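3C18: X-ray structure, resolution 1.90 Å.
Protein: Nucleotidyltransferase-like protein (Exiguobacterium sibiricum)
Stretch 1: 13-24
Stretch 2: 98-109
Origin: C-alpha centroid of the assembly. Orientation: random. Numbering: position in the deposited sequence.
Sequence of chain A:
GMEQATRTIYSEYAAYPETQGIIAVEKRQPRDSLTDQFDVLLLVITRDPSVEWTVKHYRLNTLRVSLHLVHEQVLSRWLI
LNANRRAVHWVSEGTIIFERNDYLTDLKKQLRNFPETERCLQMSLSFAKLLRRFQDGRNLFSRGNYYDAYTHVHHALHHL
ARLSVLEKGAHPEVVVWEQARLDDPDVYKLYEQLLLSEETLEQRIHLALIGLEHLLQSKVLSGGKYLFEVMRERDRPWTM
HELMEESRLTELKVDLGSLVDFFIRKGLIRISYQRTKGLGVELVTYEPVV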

ATOM      1  N   TYR A  13     -22.586 -20.283  11.766  1.00 32.46           N
ATOM      2  CA  TYR A  13     -22.168 -19.649  10.505  1.00 28.07           C
ATOM      3  C   TYR A  13     -22.688 -20.426   9.323  1.00 28.90           C
ATOM      4  O   TYR A  13     -23.209 -19.847   8.353  1.00 31.74           O
ATOM      5  CB  TYR A  13     -20.646 -19.472  10.424  1.00 28.61           C
ATOM      6  CG  TYR A  13     -20.134 -18.400  11.379  1.00 24.80           C
ATOM      7  CD1 TYR A  13     -20.094 -17.072  11.013  1.00 29.42           C
ATOM      8  CD2 TYR A  13     -19.723 -18.728  12.673  1.00 30.58           C
ATOM      9  CE1 TYR A  13     -19.623 -16.085  11.912  1.00 21.72           C
ATOM     10  CE2 TYR A  13     -19.257 -17.761  13.566  1.00 26.44           C
ATOM     11  CZ  TYR A  13     -19.215 -16.439  13.181  1.00 30.71           C
ATOM     12  OH  TYR A  13     -18.795 -15.464  14.086  1.00 26.02           O
ATOM     13  N   ALA A  14     -22.569 -21.740   9.412  1.00 25.87           N
ATOM     14  CA  ALA A  14     -23.064 -22.611   8.365  1.00 27.73           C
ATOM     15  C   ALA A  14     -24.558 -22.438   8.235  1.00 28.99           C
ATOM     16  O   ALA A  14     -25.120 -22.605   7.164  1.00 34.33           O
ATOM     17  CB  ALA A  14     -22.720 -24.079   8.649  1.00 29.05           C
ATOM     18  N   ALA A  15     -25.190 -22.048   9.327  1.00 31.56           N
ATOM     19  CA  ALA A  15     -26.670 -21.908   9.366  1.00 32.95           C
ATOM     20  C   ALA A  15     -27.124 -20.631   8.667  1.00 35.22           C
ATOM     21  O   ALA A  15     -28.210 -20.564   8.093  1.00 38.41           O
ATOM     22  CB  ALA A  15     -27.192 -21.924  10.811  1.00 28.79           C
ATOM     23  N   TYR A  16     -26.303 -19.600   8.752  1.00 36.89           N
ATOM     24  CA  TYR A  16     -26.622 -18.307   8.117  1.00 36.27           C
ATOM     25  C   TYR A  16     -26.544 -18.536   6.618  1.00 38.64           C
ATOM     26  O   TYR A  16     -25.517 -18.987   6.089  1.00 37.47           O
ATOM     27  CB  TYR A  16     -25.664 -17.219   8.546  1.00 36.82           C
ATOM     28  CG  TYR A  16     -25.970 -15.849   7.988  1.00 30.81           C
ATOM     29  CD1 TYR A  16     -27.154 -15.202   8.266  1.00 39.88           C
ATOM     30  CD2 TYR A  16     -25.045 -15.186   7.226  1.00 41.27           C
ATOM     31  CE1 TYR A  16     -27.398 -13.918   7.785  1.00 39.23           C
ATOM     32  CE2 TYR A  16     -25.277 -13.916   6.743  1.00 43.52           C
ATOM     33  CZ  TYR A  16     -26.446 -13.288   7.024  1.00 45.26           C
ATOM     34  OH  TYR A  16     -26.658 -12.026   6.510  1.00 58.51           O
ATOM     35  N   PRO A  17     -27.647 -18.264   5.928  1.00 39.63           N
ATOM     36  CA  PRO A  17     -27.773 -18.590   4.518  1.00 39.29           C
ATOM     37  C   PRO A  17     -26.761 -17.954   3.595  1.00 38.12           C
ATOM     38  O   PRO A  17     -26.575 -18.459   2.507  1.00 35.58           O
ATOM     39  CB  PRO A  17     -29.171 -18.068   4.176  1.00 39.14           C
ATOM     40  CG  PRO A  17     -29.903 -18.127   5.430  1.00 41.93           C
ATOM     41  CD  PRO A  17     -28.918 -17.776   6.495  1.00 39.62           C
ATOM     42  N   GLU A  18     -26.133 -16.864   4.032  1.00 37.57           N
ATOM     43  CA  GLU A  18     -25.241 -16.050   3.175  1.00 38.21           C
ATOM     44  C   GLU A  18     -23.849 -16.588   3.155  1.00 37.70           C
ATOM     45  O   GLU A  18     -23.003 -16.182   2.354  1.00 37.62           O
ATOM     46  CB  GLU A  18     -25.198 -14.587   3.615  1.00 39.53           C
ATOM     47  CG  GLU A  18     -26.548 -13.919   3.645  1.00 44.18           C
ATOM     48  CD  GLU A  18     -27.187 -13.802   2.276  1.00 58.85           C
ATOM     49  OE1 GLU A  18     -26.632 -14.321   1.269  1.00 57.53           O
ATOM     50  OE2 GLU A  18     -28.264 -13.175   2.210  1.00 67.51           O
ATOM     51  N   THR A  19     -23.633 -17.533   4.047  1.00 35.34           N
ATOM     52  CA  THR A  19     -22.332 -18.176   4.181  1.00 33.32           C
ATOM     53  C   THR A  19     -22.093 -19.096   2.990  1.00 32.41           C
ATOM     54  O   THR A  19     -22.918 -19.939   2.704  1.00 32.50           O
ATOM     55  CB  THR A  19     -22.260 -18.969   5.474  1.00 33.47           C
ATOM     56  OG1 THR A  19     -22.468 -18.077   6.580  1.00 33.69           O
ATOM     57  CG2 THR A  19     -20.919 -19.652   5.599  1.00 25.00           C
ATOM     58  N   GLN A  20     -20.963 -18.902   2.297  1.00 32.06           N
ATOM     59  CA  GLN A  20     -20.650 -19.671   1.068  1.00 32.17           C
ATOM     60  C   GLN A  20     -19.655 -20.785   1.345  1.00 31.14           C
ATOM     61  O   GLN A  20     -19.598 -21.793   0.649  1.00 32.25           O
ATOM     62  CB  GLN A  20     -20.092 -18.755  -0.032  1.00 32.34           C
ATOM     63  CG  GLN A  20     -20.966 -17.563  -0.320  1.00 34.62           C
ATOM     64  CD  GLN A  20     -22.343 -17.984  -0.767  1.00 38.28           C
ATOM     65  OE1 GLN A  20     -22.475 -18.715  -1.725  1.00 33.98           O
ATOM     66  NE2 GLN A  20     -23.376 -17.523  -0.075  1.00 40.71           N
ATOM     67  N   GLY A  21     -18.860 -20.602   2.377  1.00 30.04           N
ATOM     68  CA  GLY A  21     -17.844 -21.597   2.702  1.00 28.58           C
ATOM     69  C   GLY A  21     -17.141 -21.379   4.008  1.00 27.75           C
ATOM     70  O   GLY A  21     -17.091 -20.273   4.543  1.00 29.84           O
ATOM     71  N   ILE A  22     -16.662 -22.483   4.546  1.00 28.43           N
ATOM     72  CA  ILE A  22     -15.878 -22.490   5.760  1.00 27.28           C
ATOM     73  C   ILE A  22     -14.724 -23.443   5.605  1.00 30.35           C
ATOM     74  O   ILE A  22     -14.883 -24.604   5.254  1.00 31.57           O
ATOM     75  CB  ILE A  22     -16.704 -22.865   7.006  1.00 28.53           C
ATOM     76  CG1 ILE A  22     -17.965 -21.994   7.114  1.00 23.92           C
ATOM     77  CG2 ILE A  22     -15.864 -22.745   8.264  1.00 26.71           C
ATOM     78  CD1 ILE A  22     -18.859 -22.457   8.227  1.00 19.28           C
ATOM     79  N   ILE A  23     -13.549 -22.890   5.818  1.00 33.65           N
ATOM     80  CA  ILE A  23     -12.285 -23.590   5.681  1.00 34.91           C
ATOM     81  C   ILE A  23     -11.577 -23.618   7.013  1.00 36.05           C
ATOM     82  O   ILE A  23     -11.593 -22.645   7.748  1.00 36.40           O
ATOM     83  CB  ILE A  23     -11.372 -22.845   4.655  1.00 36.04           C
ATOM     84  CG1 ILE A  23     -11.662 -23.331   3.236  1.00 41.65           C
ATOM     85  CG2 ILE A  23      -9.910 -23.037   4.980  1.00 32.90           C
ATOM     86  CD1 ILE A  23     -10.926 -24.588   2.842  1.00 39.61           C
ATOM     87  N   ALA A  24     -10.946 -24.749   7.308  1.00 37.27           N
ATOM     88  CA  ALA A  24     -10.148 -24.896   8.514  1.00 36.06           C
ATOM     89  C   ALA A  24      -8.670 -25.187   8.185  1.00 35.28           C
ATOM     90  O   ALA A  24      -8.348 -26.003   7.330  1.00 34.76           O
ATOM     91  CB  ALA A  24     -10.754 -25.957   9.430  1.00 33.87           C
ATOM     92  N   PHE A  98     -17.460 -26.693   5.297  1.00 35.04           N
ATOM     93  CA  PHE A  98     -18.818 -26.428   4.845  1.00 36.36           C
ATOM     94  C   PHE A  98     -18.814 -25.546   3.639  1.00 36.99           C
ATOM     95  O   PHE A  98     -17.982 -24.657   3.523  1.00 35.46           O
ATOM     96  CB  PHE A  98     -19.605 -25.730   5.963  1.00 33.76           C
ATOM     97  CG  PHE A  98     -20.920 -25.170   5.518  1.00 38.25           C
ATOM     98  CD1 PHE A  98     -22.054 -25.960   5.503  1.00 32.76           C
ATOM     99  CD2 PHE A  98     -21.022 -23.856   5.097  1.00 34.51           C
ATOM    100  CE1 PHE A  98     -23.262 -25.444   5.075  1.00 38.58           C
ATOM    101  CE2 PHE A  98     -22.216 -23.344   4.661  1.00 33.27           C
ATOM    102  CZ  PHE A  98     -23.337 -24.128   4.648  1.00 37.26           C
ATOM    103  N   GLU A  99     -19.759 -25.792   2.745  1.00 38.37           N
ATOM    104  CA  GLU A  99     -19.922 -24.908   1.593  1.00 39.68           C
ATOM    105  C   GLU A  99     -21.281 -25.002   0.957  1.00 39.22           C
ATOM    106  O   GLU A  99     -21.989 -25.982   1.093  1.00 39.99           O
ATOM    107  CB  GLU A  99     -18.835 -25.154   0.544  1.00 40.16           C
ATOM    108  CG  GLU A  99     -18.832 -26.564  -0.010  1.00 44.12           C
ATOM    109  CD  GLU A  99     -17.927 -26.725  -1.219  1.00 41.45           C
ATOM    110  OE1 GLU A  99     -17.770 -25.762  -1.995  1.00 40.30           O
ATOM    111  OE2 GLU A  99     -17.376 -27.825  -1.398  1.00 41.79           O
ATOM    112  N   ARG A 100     -21.639 -23.916   0.299  1.00 40.75           N
ATOM    113  CA  ARG A 100     -22.836 -23.860  -0.501  1.00 39.95           C
ATOM    114  C   ARG A 100     -22.451 -23.633  -1.941  1.00 41.27           C
ATOM    115  O   ARG A 100     -21.542 -22.875  -2.235  1.00 39.94           O
ATOM    116  CB  ARG A 100     -23.754 -22.723  -0.060  1.00 39.83           C
ATOM    117  CG  ARG A 100     -24.514 -22.974   1.229  1.00 42.25           C
ATOM    118  CD  ARG A 100     -25.482 -21.824   1.498  1.00 38.62           C
ATOM    119  NE  ARG A 100     -26.338 -22.104   2.641  1.00 40.24           N
ATOM    120  CZ  ARG A 100     -26.087 -21.701   3.879  1.00 48.33           C
ATOM    121  NH1 ARG A 100     -25.008 -20.989   4.137  1.00 41.19           N
ATOM    122  NH2 ARG A 100     -26.924 -22.005   4.864  1.00 48.48           N
ATOM    123  N   ASN A 101     -23.156 -24.322  -2.828  1.00 43.62           N
ATOM    124  CA  ASN A 101     -23.006 -24.104  -4.269  1.00 45.21           C
ATOM    125  C   ASN A 101     -21.599 -24.433  -4.757  1.00 42.42           C
ATOM    126  O   ASN A 101     -21.091 -23.826  -5.697  1.00 42.58           O
ATOM    127  CB  ASN A 101     -23.360 -22.651  -4.612  1.00 45.60           C
ATOM    128  CG  ASN A 101     -24.798 -22.302  -4.255  1.00 54.56           C
ATOM    129  OD1 ASN A 101     -25.708 -23.127  -4.412  1.00 58.67           O
ATOM    130  ND2 ASN A 101     -25.011 -21.073  -3.767  1.00 64.38           N
ATOM    131  N   ASP A 102     -20.983 -25.389  -4.076  1.00 43.10           N
ATOM    132  CA  ASP A 102     -19.660 -25.885  -4.440  1.00 43.64           C
ATOM    133  C   ASP A 102     -18.659 -24.730  -4.513  1.00 43.44           C
ATOM    134  O   ASP A 102     -17.633 -24.801  -5.175  1.00 44.08           O
ATOM    135  CB  ASP A 102     -19.724 -26.595  -5.783  1.00 46.00           C
ATOM    136  CG  ASP A 102     -20.448 -27.930  -5.701  1.00 57.47           C
ATOM    137  OD1 ASP A 102     -20.318 -28.622  -4.658  1.00 63.46           O
ATOM    138  OD2 ASP A 102     -21.141 -28.293  -6.687  1.00 72.31           O
ATOM    139  N   TYR A 103     -18.990 -23.661  -3.814  1.00 40.48           N
ATOM    140  CA  TYR A 103     -18.160 -22.461  -3.836  1.00 37.52           C
ATOM    141  C   TYR A 103     -16.664 -22.733  -3.581  1.00 35.11           C
ATOM    142  O   TYR A 103     -15.785 -22.269  -4.325  1.00 35.01           O
ATOM    143  CB  TYR A 103     -18.711 -21.408  -2.878  1.00 35.77           C
ATOM    144  CG  TYR A 103     -17.741 -20.275  -2.673  1.00 39.18           C
ATOM    145  CD1 TYR A 103     -17.651 -19.246  -3.600  1.00 40.18           C
ATOM    146  CD2 TYR A 103     -16.893 -20.248  -1.569  1.00 36.02           C
ATOM    147  CE1 TYR A 103     -16.758 -18.224  -3.442  1.00 32.26           C
ATOM    148  CE2 TYR A 103     -15.990 -19.241  -1.405  1.00 26.70           C
ATOM    149  CZ  TYR A 103     -15.924 -18.215  -2.349  1.00 32.78           C
ATOM    150  OH  TYR A 103     -15.026 -17.169  -2.202  1.00 41.67           O
ATOM    151  N   LEU A 104     -16.374 -23.504  -2.550  1.00 33.31           N
ATOM    152  CA  LEU A 104     -14.976 -23.733  -2.149  1.00 33.99           C
ATOM    153  C   LEU A 104     -14.320 -24.805  -3.002  1.00 34.96           C
ATOM    154  O   LEU A 104     -13.129 -24.754  -3.247  1.00 34.16           O
ATOM    155  CB  LEU A 104     -14.835 -24.083  -0.676  1.00 33.67           C
ATOM    156  CG  LEU A 104     -14.988 -22.910   0.270  1.00 33.89           C
ATOM    157  CD1 LEU A 104     -15.013 -23.404   1.716  1.00 34.75           C
ATOM    158  CD2 LEU A 104     -13.855 -21.893   0.050  1.00 31.63           C
ATOM    159  N   THR A 105     -15.105 -25.772  -3.455  1.00 37.13           N
ATOM    160  CA  THR A 105     -14.554 -26.854  -4.287  1.00 38.38           C
ATOM    161  C   THR A 105     -14.109 -26.277  -5.627  1.00 39.44           C
ATOM    162  O   THR A 105     -13.041 -26.602  -6.147  1.00 41.44           O
ATOM    163  CB  THR A 105     -15.562 -28.025  -4.489  1.00 41.11           C
ATOM    164  OG1 THR A 105     -15.676 -28.762  -3.261  1.00 39.33           O
ATOM    165  CG2 THR A 105     -15.085 -28.968  -5.604  1.00 37.89           C
ATOM    166  N   ASP A 106     -14.925 -25.372  -6.145  1.00 38.65           N
ATOM    167  CA  ASP A 106     -14.649 -24.723  -7.422  1.00 37.11           C
ATOM    168  C   ASP A 106     -13.485 -23.767  -7.267  1.00 37.57           C
ATOM    169  O   ASP A 106     -12.682 -23.609  -8.173  1.00 37.15           O
ATOM    170  CB  ASP A 106     -15.839 -23.885  -7.898  1.00 39.14           C
ATOM    171  CG  ASP A 106     -16.999 -24.721  -8.366  1.00 44.88           C
ATOM    172  OD1 ASP A 106     -16.871 -25.973  -8.406  1.00 55.08           O
ATOM    173  OD2 ASP A 106     -18.042 -24.106  -8.703  1.00 52.07           O
ATOM    174  N   LEU A 107     -13.436 -23.107  -6.115  1.00 37.31           N
ATOM    175  CA  LEU A 107     -12.416 -22.069  -5.851  1.00 35.30           C
ATOM    176  C   LEU A 107     -11.019 -22.704  -5.844  1.00 36.31           C
ATOM    177  O   LEU A 107     -10.052 -22.165  -6.398  1.00 36.23           O
ATOM    178  CB  LEU A 107     -12.721 -21.317  -4.539  1.00 36.79           C
ATOM    179  CG  LEU A 107     -11.818 -20.132  -4.194  1.00 36.49           C
ATOM    180  CD1 LEU A 107     -11.488 -19.392  -5.431  1.00 39.27           C
ATOM    181  CD2 LEU A 107     -12.451 -19.193  -3.194  1.00 38.38           C
ATOM    182  N   LYS A 108     -10.942 -23.875  -5.231  1.00 36.05           N
ATOM    183  CA  LYS A 108      -9.681 -24.631  -5.124  1.00 37.57           C
ATOM    184  C   LYS A 108      -9.118 -24.969  -6.515  1.00 40.10           C
ATOM    185  O   LYS A 108      -7.893 -24.941  -6.756  1.00 37.21           O
ATOM    186  CB  LYS A 108      -9.880 -25.929  -4.310  1.00 39.12           C
ATOM    187  CG  LYS A 108      -9.466 -25.824  -2.836  1.00 41.83           C
ATOM    188  CD  LYS A 108     -10.371 -26.651  -1.950  1.00 42.89           C
ATOM    189  CE  LYS A 108      -9.643 -27.337  -0.821  1.00 37.85           C
ATOM    190  NZ  LYS A 108      -8.619 -26.564  -0.100  1.00 40.18           N
ATOM    191  N   LYS A 109     -10.050 -25.276  -7.420  1.00 42.24           N
ATOM    192  CA  LYS A 109      -9.733 -25.619  -8.818  1.00 41.64           C
ATOM    193  C   LYS A 109      -9.272 -24.388  -9.566  1.00 41.15           C
ATOM    194  O   LYS A 109      -8.253 -24.400 -10.256  1.00 38.01           O
ATOM    195  CB  LYS A 109     -10.938 -26.238  -9.537  1.00 42.47           C
ATOM    196  CG  LYS A 109     -11.191 -27.678  -9.138  1.00 48.76           C
ATOM    197  CD  LYS A 109     -12.616 -28.145  -9.472  1.00 54.99           C
ATOM    198  CE  LYS A 109     -12.906 -29.526  -8.853  1.00 56.88           C
ATOM    199  NZ  LYS A 109     -14.329 -29.956  -9.012  1.00 60.44           N
TER

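How does the end of the first helix meet the other stretch? Ala14 lays its CB over one face of the Phe98 ring, 3.7 Å from CD1 of Phe98, and a side chain this small lets helix and ring come close. Its carbonyl O also accepts a weak hydrogen bond from Arg100 NH2 at 3.0 Å.

What does Arg100 find at the turn from Tyr16 to Thr19? It finds carbonyl oxygens, which suit a charged guanidinium rich in donors. Arg100 NH1 gives a weak bond to Tyr16 O (2.8 Å) and a better aligned one to Thr19 O (2.7 Å). The extended side chain, t at chi2 and chi3, carries the group there. Thr19 OG1 meanwhile bonds back to Tyr13 O at 2.6 Å, tying strand to helix.

How do the strands pair? They run antiparallel: Arg100 N donates to Gln20 O (3.0 Å), Ile22 N to Phe98 O (2.7 Å), and Phe98 N weakly to Ile22 O (3.3 Å). Gln20 CB sits over the Tyr103 ring.

Why is glycine at 21? Leu104 CD1 lies 3.5 Å from Gly21 CA, and a CB there would clash with it. Farther along, buried Ile23 packs CG1 against that same Leu104 CD1 at 3.7 Å, apolar against apolar.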